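Local coordinates for protein glutathione S-transferase (Pseudomonas fluorescens, PDB 3M3M) that binds glutathione and probably catalyses its conjugation to electrophilic substrates, at residues L47-N52 with G63-E68; Y16-M21 with A71-L76; V141-L146 with S179-I184. All coordinates share one frame; numbering follows the deposited sequence.

How the contacts relate
Contacts 1 and 2 share the N-terminal, thioredoxin-like domain, and contact 3 belongs to the helical C-terminal domain. Strand 65-67 of contact 1 runs on into helix 69-77 of contact 2, and the two contacts touch: L66 O lies 3.6 Å from I72 CD1, and the centres of the two contacts are about 15 Å apart. In contact 1, E68 binds glutathione directly and shares a sodium ion with it; in contact 2, the K17 side chain is about 4 Å from the bound glutathione. Contact 3 lies on the other side of the chain's centre, its nearest atoms about 11 Å from contact 2 and about 17 Å from contact 1, and joins two helices.

Contact 1 of 3, residues L47-N52 with G63-E68; sequences LAKNPN and GTCLWE. With NA (sodium ion), chain C; GSH (glutathione), chain B.
C65 sets its SG against the root of K49, 3.8 Å from K49 CB; the lysine chain runs on to a salt bridge with E59. Close by, a water donates to K49 O at 2.6 Å and, at 3.2 Å, to C65 O, tying loop to strand. That strand, 65-67, is the outermost one on its side of the four-stranded thioredoxin-like sheet, next to strand 57-60, into which the loop leads. W67 CG stands between its backbone N and carbonyl carbon (chi1 42°), which brings it up to the N50 amide. The ring carries that amide on one face, the planes 16° apart, with N50 OD1 only 3.1 Å from W67 CD2. The same OD1 accepts from N52 N at 2.8 Å, closing an Asx turn, while N50 ND2 donates to K54 O. P51 CD comes within 3.6 Å of W67 NE1, and N52 CB approaches CZ3. An alanine in place of W67 would probably leave the N50 amide without its flat support and open a gap beside P51 and N52. E68 OE2 accepts from a water shared by N50 ND2 and N52 ND2, whereas OE1 takes glutathione N1 at 2.7 Å and binds the sodium ion at 2.9 Å.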
loop_
_atom_site.group_PDB
_atom_site.type_symbol
_atom_site.label_atom_id
_atom_site.label_comp_id
_atom_site.label_asym_id
_atom_site.label_seq_id
_atom_site.Cartn_x
_atom_site.Cartn_y
_atom_site.Cartn_z
ATOM N N LEU A 47 10.731 4.518 -18.195
ATOM C CA LEU A 47 10.083 3.336 -18.811
ATOM C C LEU A 47 11.045 2.163 -18.927
ATOM O O LEU A 47 10.638 0.971 -18.947
ATOM C CB LEU A 47 9.449 3.727 -20.113
ATOM C CG LEU A 47 8.302 4.697 -19.971
ATOM C CD1 LEU A 47 7.899 5.344 -21.326
ATOM C CD2 LEU A 47 7.065 4.014 -19.308
ATOM N N ALA A 48 12.362 2.447 -19.045
ATOM C CA ALA A 48 13.340 1.350 -18.984
ATOM C C ALA A 48 13.309 0.628 -17.611
ATOM O O ALA A 48 13.737 -0.525 -17.533
ATOM C CB ALA A 48 14.806 1.895 -19.245
ATOM N N LYS A 49 12.904 1.338 -16.538
ATOM C CA LYS A 49 12.912 0.753 -15.218
ATOM C C LYS A 49 11.555 0.044 -14.953
ATOM O O LYS A 49 11.547 -1.146 -14.498
ATOM C CB LYS A 49 13.131 1.758 -14.116
ATOM C CG LYS A 49 14.498 2.477 -14.344
ATOM C CD LYS A 49 14.825 3.548 -13.295
ATOM C CE LYS A 49 16.238 4.230 -13.743
ATOM N NZ LYS A 49 17.339 3.225 -13.682
ATOM N N ASN A 50 10.494 0.723 -15.353
ATOM C CA ASN A 50 9.176 0.058 -15.306
ATOM C C ASN A 50 8.416 0.447 -16.558
ATOM O O ASN A 50 7.913 1.531 -16.683
ATOM C CB ASN A 50 8.339 0.468 -14.015
ATOM C CG ASN A 50 6.978 -0.193 -14.009
ATOM O OD1 ASN A 50 6.687 -0.963 -14.928
ATOM N ND2 ASN A 50 6.103 0.162 -13.008
ATOM N N PRO A 51 8.270 -0.489 -17.505
ATOM C CA PRO A 51 7.572 -0.237 -18.769
ATOM C C PRO A 51 6.116 0.050 -18.549
ATOM O O PRO A 51 5.456 0.647 -19.415
ATOM C CB PRO A 51 7.815 -1.522 -19.616
ATOM C CG PRO A 51 8.130 -2.528 -18.570
ATOM C CD PRO A 51 8.815 -1.838 -17.393
ATOM N N ASN A 52 5.590 -0.306 -17.371
ATOM C CA ASN A 52 4.200 -0.010 -17.080
ATOM C C ASN A 52 4.056 1.453 -16.608
ATOM O O ASN A 52 2.928 1.933 -16.510
ATOM C CB ASN A 52 3.666 -0.990 -15.987
ATOM C CG ASN A 52 2.160 -0.992 -15.890
ATOM O OD1 ASN A 52 1.484 -1.037 -16.900
ATOM N ND2 ASN A 52 1.604 -1.047 -14.636
ATOM N N GLY A 63 21.509 -3.092 -10.911
ATOM C CA GLY A 63 20.701 -2.339 -11.873
ATOM C C GLY A 63 19.334 -2.969 -12.136
ATOM O O GLY A 63 18.511 -2.344 -12.794
ATOM N N THR A 64 19.136 -4.211 -11.673
ATOM C CA THR A 64 17.871 -4.924 -11.858
ATOM C C THR A 64 16.780 -4.058 -11.183
ATOM O O THR A 64 16.993 -3.568 -10.087
ATOM C CB THR A 64 17.908 -6.262 -11.149
ATOM O OG1 THR A 64 18.947 -7.069 -11.734
ATOM C CG2 THR A 64 16.527 -7.008 -11.356
ATOM N N CYS A 65 15.639 -3.875 -11.866
ATOM C CA CYS A 65 14.522 -3.069 -11.348
ATOM C C CYS A 65 13.305 -3.962 -11.185
ATOM O O CYS A 65 12.961 -4.661 -12.139
ATOM C CB CYS A 65 14.140 -1.963 -12.327
ATOM S SG CYS A 65 15.373 -0.629 -12.258
ATOM N N LEU A 66 12.708 -3.959 -9.977
ATOM C CA LEU A 66 11.510 -4.774 -9.690
ATOM C C LEU A 66 10.389 -3.730 -9.505
ATOM O O LEU A 66 10.582 -2.682 -8.871
ATOM C CB LEU A 66 11.696 -5.546 -8.363
ATOM C CG LEU A 66 12.977 -6.462 -8.373
ATOM C CD1 LEU A 66 13.199 -6.942 -6.965
ATOM C CD2 LEU A 66 12.720 -7.597 -9.317
ATOM N N TRP A 67 9.232 -4.022 -10.071
ATOM C CA TRP A 67 8.121 -3.131 -9.902
ATOM C C TRP A 67 6.882 -3.964 -9.453
ATOM O O TRP A 67 7.008 -5.196 -9.304
ATOM C CB TRP A 67 7.878 -2.302 -11.201
ATOM C CG TRP A 67 7.992 -3.059 -12.507
ATOM C CD1 TRP A 67 9.138 -3.246 -13.291
ATOM C CD2 TRP A 67 6.902 -3.585 -13.287
ATOM N NE1 TRP A 67 8.805 -3.924 -14.465
ATOM C CE2 TRP A 67 7.460 -4.145 -14.467
ATOM C CE3 TRP A 67 5.500 -3.608 -13.112
ATOM C CZ2 TRP A 67 6.669 -4.729 -15.455
ATOM C CZ3 TRP A 67 4.703 -4.242 -14.085
ATOM C CH2 TRP A 67 5.306 -4.831 -15.208
ATOM N N GLU A 68 5.775 -3.254 -9.227
ATOM C CA GLU A 68 4.601 -3.654 -8.473
ATOM C C GLU A 68 4.929 -3.654 -6.968
ATOM O O GLU A 68 5.618 -4.429 -6.526
ATOM C CB GLU A 68 4.052 -4.985 -8.937
ATOM C CG GLU A 68 3.393 -4.913 -10.306
ATOM C CD GLU A 68 2.175 -4.030 -10.360
ATOM O OE1 GLU A 68 1.406 -4.055 -9.441
ATOM O OE2 GLU A 68 2.019 -3.439 -11.378
HETATM NA NA NA C . 1.282 -4.330 -6.573
HETATM N N1 GSH B . -0.236 -1.946 -9.254
HETATM C CA1 GSH B . 0.829 -0.895 -9.010
HETATM C C1 GSH B . 1.550 -1.106 -7.675
HETATM O O11 GSH B . 2.775 -0.795 -7.621
HETATM O O12 GSH B . 0.879 -1.520 -6.691
HETATM C CB1 GSH B . 0.071 0.472 -9.038
HETATM C CG1 GSH B . 1.101 1.528 -8.787
HETATM C CD1 GSH B . 0.544 2.924 -9.140
HETATM O OE1 GSH B . -0.762 3.079 -9.593
HETATM N N2 GSH B . 1.325 4.038 -9.015
HETATM C CA2 GSH B . 0.781 5.356 -9.337
HETATM C C2 GSH B . 1.494 5.822 -10.530
HETATM O O2 GSH B . 2.793 5.557 -10.617
HETATM C CB2 GSH B . 1.085 6.267 -8.117
HETATM S SG2 GSH B . 0.173 5.658 -6.584
HETATM N N3 GSH B . 0.847 6.464 -11.490
HETATM C CA3 GSH B . 1.639 6.981 -12.620
HETATM C C3 GSH B . 0.941 6.821 -13.959
HETATM O O31 GSH B . 1.287 7.535 -14.949
HETATM O O32 GSH B . 0.060 5.954 -14.080
HETATM O O HOH W 1 12.411 -3.518 -15.094
HETATM O O HOH W 2 3.496 -1.073 -12.012
#

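Contact 2 of 3, residues Y16-M21 with A71-L76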
loop_
_atom_site.group_PDB
_atom_site.type_symbol
_atom_site.label_atom_id
_atom_site.label_comp_id
_atom_site.label_asym_id
_atom_site.label_seq_id
_atom_site.Cartn_x
_atom_site.Cartn_y
_atom_site.Cartn_z
ATOM N N TYR A 16 4.475 4.216 -0.053
ATOM C CA TYR A 16 4.551 4.088 1.388
ATOM C C TYR A 16 4.726 2.629 1.856
ATOM O O TYR A 16 5.494 2.319 2.795
ATOM C CB TYR A 16 3.288 4.690 2.024
ATOM C CG TYR A 16 3.261 4.531 3.545
ATOM C CD1 TYR A 16 4.452 4.697 4.354
ATOM C CD2 TYR A 16 2.040 4.174 4.155
ATOM C CE1 TYR A 16 4.368 4.522 5.781
ATOM C CE2 TYR A 16 1.947 3.996 5.575
ATOM C CZ TYR A 16 3.133 4.216 6.355
ATOM O OH TYR A 16 3.055 3.993 7.729
ATOM N N LYS A 17 4.053 1.661 1.182
ATOM C CA LYS A 17 4.288 0.275 1.506
ATOM C C LYS A 17 5.760 -0.081 1.526
ATOM O O LYS A 17 6.180 -0.820 2.444
ATOM C CB LYS A 17 3.697 -0.660 0.391
ATOM C CG LYS A 17 2.179 -0.610 0.293
ATOM C CD LYS A 17 1.738 -1.237 -1.029
ATOM C CE LYS A 17 0.233 -1.072 -1.191
ATOM N NZ LYS A 17 -0.264 -1.691 -2.496
ATOM N N ILE A 18 6.545 0.456 0.577
ATOM C CA ILE A 18 7.962 0.099 0.453
ATOM C C ILE A 18 8.804 0.881 1.504
ATOM O O ILE A 18 9.708 0.292 2.146
ATOM C CB ILE A 18 8.439 0.375 -0.958
ATOM C CG1 ILE A 18 7.475 -0.301 -2.011
ATOM C CG2 ILE A 18 9.851 -0.185 -1.127
ATOM C CD1 ILE A 18 7.068 -1.769 -1.674
ATOM N N LYS A 19 8.475 2.140 1.714
ATOM C CA LYS A 19 9.156 2.912 2.829
ATOM C C LYS A 19 8.946 2.131 4.136
ATOM O O LYS A 19 9.887 1.913 4.928
ATOM C CB LYS A 19 8.522 4.317 2.945
ATOM C CG LYS A 19 9.194 5.110 4.124
ATOM C CD LYS A 19 8.390 6.381 4.449
ATOM C CE LYS A 19 9.040 7.072 5.720
ATOM N NZ LYS A 19 8.313 8.391 5.991
ATOM N N LEU A 20 7.680 1.783 4.409
ATOM C CA LEU A 20 7.408 1.054 5.677
ATOM C C LEU A 20 8.164 -0.276 5.776
ATOM O O LEU A 20 8.836 -0.568 6.789
ATOM C CB LEU A 20 5.875 0.767 5.751
ATOM C CG LEU A 20 5.390 0.066 7.052
ATOM C CD1 LEU A 20 5.995 0.753 8.433
ATOM C CD2 LEU A 20 3.817 0.142 7.044
HETATM N N MSE A 21 8.094 -1.074 4.691
HETATM C CA MSE A 21 8.825 -2.380 4.721
HETATM C C MSE A 21 10.354 -2.249 4.912
HETATM O O MSE A 21 10.922 -2.965 5.755
HETATM C CB MSE A 21 8.543 -3.095 3.422
HETATM C CG MSE A 21 9.198 -4.474 3.246
HETATM SE SE MSE A 21 8.128 -5.852 4.226
HETATM C CE MSE A 21 8.760 -5.646 6.090
ATOM N N ALA A 71 4.705 -6.918 -5.229
ATOM C CA ALA A 71 5.783 -7.924 -5.549
ATOM C C ALA A 71 7.063 -7.490 -4.842
ATOM O O ALA A 71 7.746 -8.315 -4.268
ATOM C CB ALA A 71 6.028 -7.965 -7.078
ATOM N N ILE A 72 7.260 -6.191 -4.784
ATOM C CA ILE A 72 8.429 -5.681 -4.004
ATOM C C ILE A 72 8.319 -6.059 -2.520
ATOM O O ILE A 72 9.319 -6.510 -1.917
ATOM C CB ILE A 72 8.595 -4.135 -4.202
ATOM C CG1 ILE A 72 8.912 -3.812 -5.689
ATOM C CG2 ILE A 72 9.739 -3.635 -3.207
ATOM C CD1 ILE A 72 8.567 -2.305 -5.971
ATOM N N LEU A 73 7.136 -5.982 -1.912
ATOM C CA LEU A 73 6.966 -6.437 -0.545
ATOM C C LEU A 73 7.363 -7.909 -0.425
ATOM O O LEU A 73 8.037 -8.309 0.553
ATOM C CB LEU A 73 5.519 -6.260 -0.062
ATOM C CG LEU A 73 5.023 -4.803 0.114
ATOM C CD1 LEU A 73 3.529 -4.818 0.513
ATOM C CD2 LEU A 73 5.922 -4.153 1.242
ATOM N N ASN A 74 6.909 -8.744 -1.387
ATOM C CA ASN A 74 7.328 -10.179 -1.290
ATOM C C ASN A 74 8.856 -10.368 -1.350
ATOM O O ASN A 74 9.399 -11.256 -0.593
ATOM C CB ASN A 74 6.642 -10.964 -2.401
ATOM C CG ASN A 74 5.194 -11.441 -1.971
ATOM O OD1 ASN A 74 5.035 -12.496 -1.367
ATOM N ND2 ASN A 74 4.209 -10.604 -2.151
ATOM N N PHE A 75 9.522 -9.655 -2.269
ATOM C CA PHE A 75 10.993 -9.793 -2.401
ATOM C C PHE A 75 11.662 -9.376 -1.061
ATOM O O PHE A 75 12.561 -10.103 -0.572
ATOM C CB PHE A 75 11.455 -8.856 -3.456
ATOM C CG PHE A 75 12.884 -8.825 -3.647
ATOM C CD1 PHE A 75 13.524 -9.927 -4.248
ATOM C CD2 PHE A 75 13.675 -7.707 -3.175
ATOM C CE1 PHE A 75 14.951 -9.899 -4.483
ATOM C CE2 PHE A 75 15.097 -7.712 -3.423
ATOM C CZ PHE A 75 15.696 -8.835 -3.991
ATOM N N LEU A 76 11.238 -8.230 -0.495
ATOM C CA LEU A 76 11.920 -7.737 0.752
ATOM C C LEU A 76 11.652 -8.620 1.942
ATOM O O LEU A 76 12.533 -8.821 2.839
ATOM C CB LEU A 76 11.484 -6.280 1.075
ATOM C CG LEU A 76 11.937 -5.294 0.014
ATOM C CD1 LEU A 76 11.345 -3.860 0.211
ATOM C CD2 LEU A 76 13.490 -5.241 -0.089
#
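L73 pushes its CD2 methyl against helix 16-21, 3.6 Å from M21 CB and equally close to K17 O. Two further pairs complete this tight part. I18 CD1 meets I72 CG2 at 3.6 Å, the two side chains crossing at about a right angle; a bend at chi2 (-45°) turns that CD1 to where it touches both I72 and L73. M21, a selenomethionine, has CG anti to its backbone N (chi1 -180°), which brings CG to 3.6 Å from L76 CB as the two chains slide past each other in opposite directions. Packing is looser at I18 CG2, 4.2 Å from L76 CD1, and on the K17 side, where CB stands 4.2 Å from L73 CD1 and the chain then leads away to a salt bridge with E100. Every touching residue is buried. Segments 16-21 and 71-76 run nearly parallel, 12° apart, their axes 9.9 Å from each other at closest approach. Their helices, 13-24 and 69-77, pack against each other within the thioredoxin-like N-terminal domain. L58 of strand 57-60 touches I72 and L76, helix 159-168 meets K17 and M21, and helix 87-117 reaches L73 through Q97.

Contact 3 of 3, residues V141-L146 with S179-I184; sequences VMEKQL and SRYPGI
E143 reaches from near the end of helix 125-146 to G183 and I184, making this a contact between a side-chain carboxylate and the N-terminus of helix 182-192, on a partly buried side of the C-terminal domain. The carboxylate grips two backbone N-H groups, one with each oxygen. G183 N donates to OE2 at 2.7 Å with an angle of 160° at the hydrogen, and I184 N donates to OE1 at 2.8 Å with 156°. Both oxygens are met on their syn sides, somewhat out of the carboxylate plane, and the paired bonds fix the rotation of the group. A bend at chi2 (72°) turns CD off the line of the chain toward the helix start. Y181 is the N-cap residue of helix 182-192; both helices belong to the all-helical C-terminal domain of the glutathione transferase fold. The negative charge would probably be stabilised by the helix end it faces. P182 has no N-H to offer, and packs its CD 3.4 Å from E143 OE2. Y181 lies by the other oxygen: Y181 CB sits 3.4 Å from OE1, and the edge of its ring meets E143 CB, 3.7 Å from Y181 CD1, while its hydroxyl bonds D140. A side chain on G183 would point at helix 125-146, with its first carbon tight against OE2; glycine avoids that. Further along, a water donates to L146 O at 2.9 Å and to G183 O at 2.8 Å, bridging the two backbones. Beside the polar pair I184 gives an apolar layer, its CD1 at 4.0 Å from M142 CB, and its CG1 facing L146 CD1 more loosely. M142, a selenomethionine, and L146 both continue onto W187 of helix 182-192.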
loop_
_atom_site.group_PDB
_atom_site.type_symbol
_atom_site.label_atom_id
_atom_site.label_comp_id
_atom_site.label_asym_id
_atom_site.label_seq_id
_atom_site.Cartn_x
_atom_site.Cartn_y
_atom_site.Cartn_z
ATOM N N VAL A 141 -15.349 -6.264 4.081
ATOM C CA VAL A 141 -14.608 -7.552 4.135
ATOM C C VAL A 141 -13.498 -7.593 5.212
ATOM O O VAL A 141 -13.356 -8.579 5.970
ATOM C CB VAL A 141 -13.998 -7.869 2.734
ATOM C CG1 VAL A 141 -13.122 -9.142 2.817
ATOM C CG2 VAL A 141 -15.162 -8.031 1.669
HETATM N N MSE A 142 -12.698 -6.498 5.238
HETATM C CA MSE A 142 -11.608 -6.412 6.193
HETATM C C MSE A 142 -12.196 -6.400 7.641
HETATM O O MSE A 142 -11.584 -6.998 8.514
HETATM C CB MSE A 142 -10.814 -5.074 5.943
HETATM C CG MSE A 142 -9.997 -5.227 4.653
HETATM SE SE MSE A 142 -9.222 -3.395 4.342
HETATM C CE MSE A 142 -8.061 -3.352 6.027
ATOM N N GLU A 143 -13.260 -5.620 7.845
ATOM C CA GLU A 143 -13.921 -5.503 9.199
ATOM C C GLU A 143 -14.351 -6.869 9.681
ATOM O O GLU A 143 -14.130 -7.231 10.847
ATOM C CB GLU A 143 -15.088 -4.518 9.148
ATOM C CG GLU A 143 -15.781 -4.221 10.575
ATOM C CD GLU A 143 -14.900 -3.385 11.479
ATOM O OE1 GLU A 143 -13.828 -2.870 10.980
ATOM O OE2 GLU A 143 -15.324 -3.227 12.652
ATOM N N LYS A 144 -14.994 -7.673 8.809
ATOM C CA LYS A 144 -15.319 -9.025 9.284
ATOM C C LYS A 144 -14.108 -9.846 9.662
ATOM O O LYS A 144 -14.096 -10.567 10.668
ATOM C CB LYS A 144 -16.128 -9.708 8.164
ATOM C CG LYS A 144 -17.553 -9.128 8.161
ATOM C CD LYS A 144 -18.374 -9.779 6.969
ATOM C CE LYS A 144 -19.843 -9.252 6.814
ATOM N NZ LYS A 144 -19.853 -7.801 6.232
ATOM N N GLN A 145 -13.024 -9.816 8.865
ATOM C CA GLN A 145 -11.909 -10.589 9.216
ATOM C C GLN A 145 -11.250 -10.110 10.532
ATOM O O GLN A 145 -10.864 -10.931 11.328
ATOM C CB GLN A 145 -10.806 -10.593 8.055
ATOM C CG GLN A 145 -9.515 -11.383 8.379
ATOM C CD GLN A 145 -9.784 -12.919 8.478
ATOM O OE1 GLN A 145 -10.443 -13.469 7.611
ATOM N NE2 GLN A 145 -9.418 -13.539 9.580
ATOM N N LEU A 146 -11.125 -8.796 10.688
ATOM C CA LEU A 146 -10.344 -8.250 11.809
ATOM C C LEU A 146 -11.259 -8.284 13.074
ATOM O O LEU A 146 -10.813 -7.900 14.154
ATOM C CB LEU A 146 -9.939 -6.826 11.463
ATOM C CG LEU A 146 -8.828 -6.895 10.365
ATOM C CD1 LEU A 146 -8.642 -5.490 9.821
ATOM C CD2 LEU A 146 -7.482 -7.540 10.913
ATOM N N SER A 179 -14.827 5.603 11.389
ATOM C CA SER A 179 -15.471 5.363 12.713
ATOM C C SER A 179 -16.552 4.284 12.601
ATOM O O SER A 179 -16.916 3.690 13.620
ATOM C CB SER A 179 -16.111 6.641 13.336
ATOM O OG SER A 179 -17.294 7.012 12.585
ATOM N N ARG A 180 -17.015 3.970 11.373
ATOM C CA ARG A 180 -17.902 2.849 11.105
ATOM C C ARG A 180 -17.204 1.464 11.224
ATOM O O ARG A 180 -17.892 0.395 11.232
ATOM C CB ARG A 180 -18.440 2.982 9.676
ATOM C CG ARG A 180 -19.134 4.314 9.377
ATOM C CD ARG A 180 -19.735 4.127 8.005
ATOM N NE ARG A 180 -20.324 5.367 7.571
ATOM C CZ ARG A 180 -20.810 5.568 6.337
ATOM N NH1 ARG A 180 -20.752 4.597 5.398
ATOM N NH2 ARG A 180 -21.320 6.769 6.033
ATOM N N TYR A 181 -15.870 1.482 11.362
ATOM C CA TYR A 181 -15.042 0.263 11.314
ATOM C C TYR A 181 -14.118 0.164 12.526
ATOM O O TYR A 181 -12.874 0.317 12.447
ATOM C CB TYR A 181 -14.191 0.329 9.998
ATOM C CG TYR A 181 -15.107 0.270 8.789
ATOM C CD1 TYR A 181 -15.594 -0.972 8.350
ATOM C CD2 TYR A 181 -15.505 1.424 8.116
ATOM C CE1 TYR A 181 -16.459 -1.043 7.237
ATOM C CE2 TYR A 181 -16.440 1.367 7.002
ATOM C CZ TYR A 181 -16.865 0.068 6.578
ATOM O OH TYR A 181 -17.720 0.029 5.513
ATOM N N PRO A 182 -14.684 -0.171 13.699
ATOM C CA PRO A 182 -13.783 -0.272 14.837
ATOM C C PRO A 182 -12.811 -1.400 14.822
ATOM O O PRO A 182 -11.699 -1.307 15.518
ATOM C CB PRO A 182 -14.743 -0.443 16.081
ATOM C CG PRO A 182 -16.078 -0.928 15.390
ATOM C CD PRO A 182 -16.121 -0.261 14.063
ATOM N N GLY A 183 -13.124 -2.476 14.083
ATOM C CA GLY A 183 -12.134 -3.528 14.008
ATOM C C GLY A 183 -10.944 -3.034 13.155
ATOM O O GLY A 183 -9.790 -3.351 13.475
ATOM N N ILE A 184 -11.249 -2.352 12.047
ATOM C CA ILE A 184 -10.124 -1.693 11.244
ATOM C C ILE A 184 -9.305 -0.709 12.098
ATOM O O ILE A 184 -8.084 -0.751 12.121
ATOM C CB ILE A 184 -10.620 -1.050 9.994
ATOM C CG1 ILE A 184 -11.220 -2.189 9.098
ATOM C CG2 ILE A 184 -9.448 -0.310 9.209
ATOM C CD1 ILE A 184 -11.757 -1.642 7.684
HETATM O O HOH W 3 -9.302 -5.587 15.048
#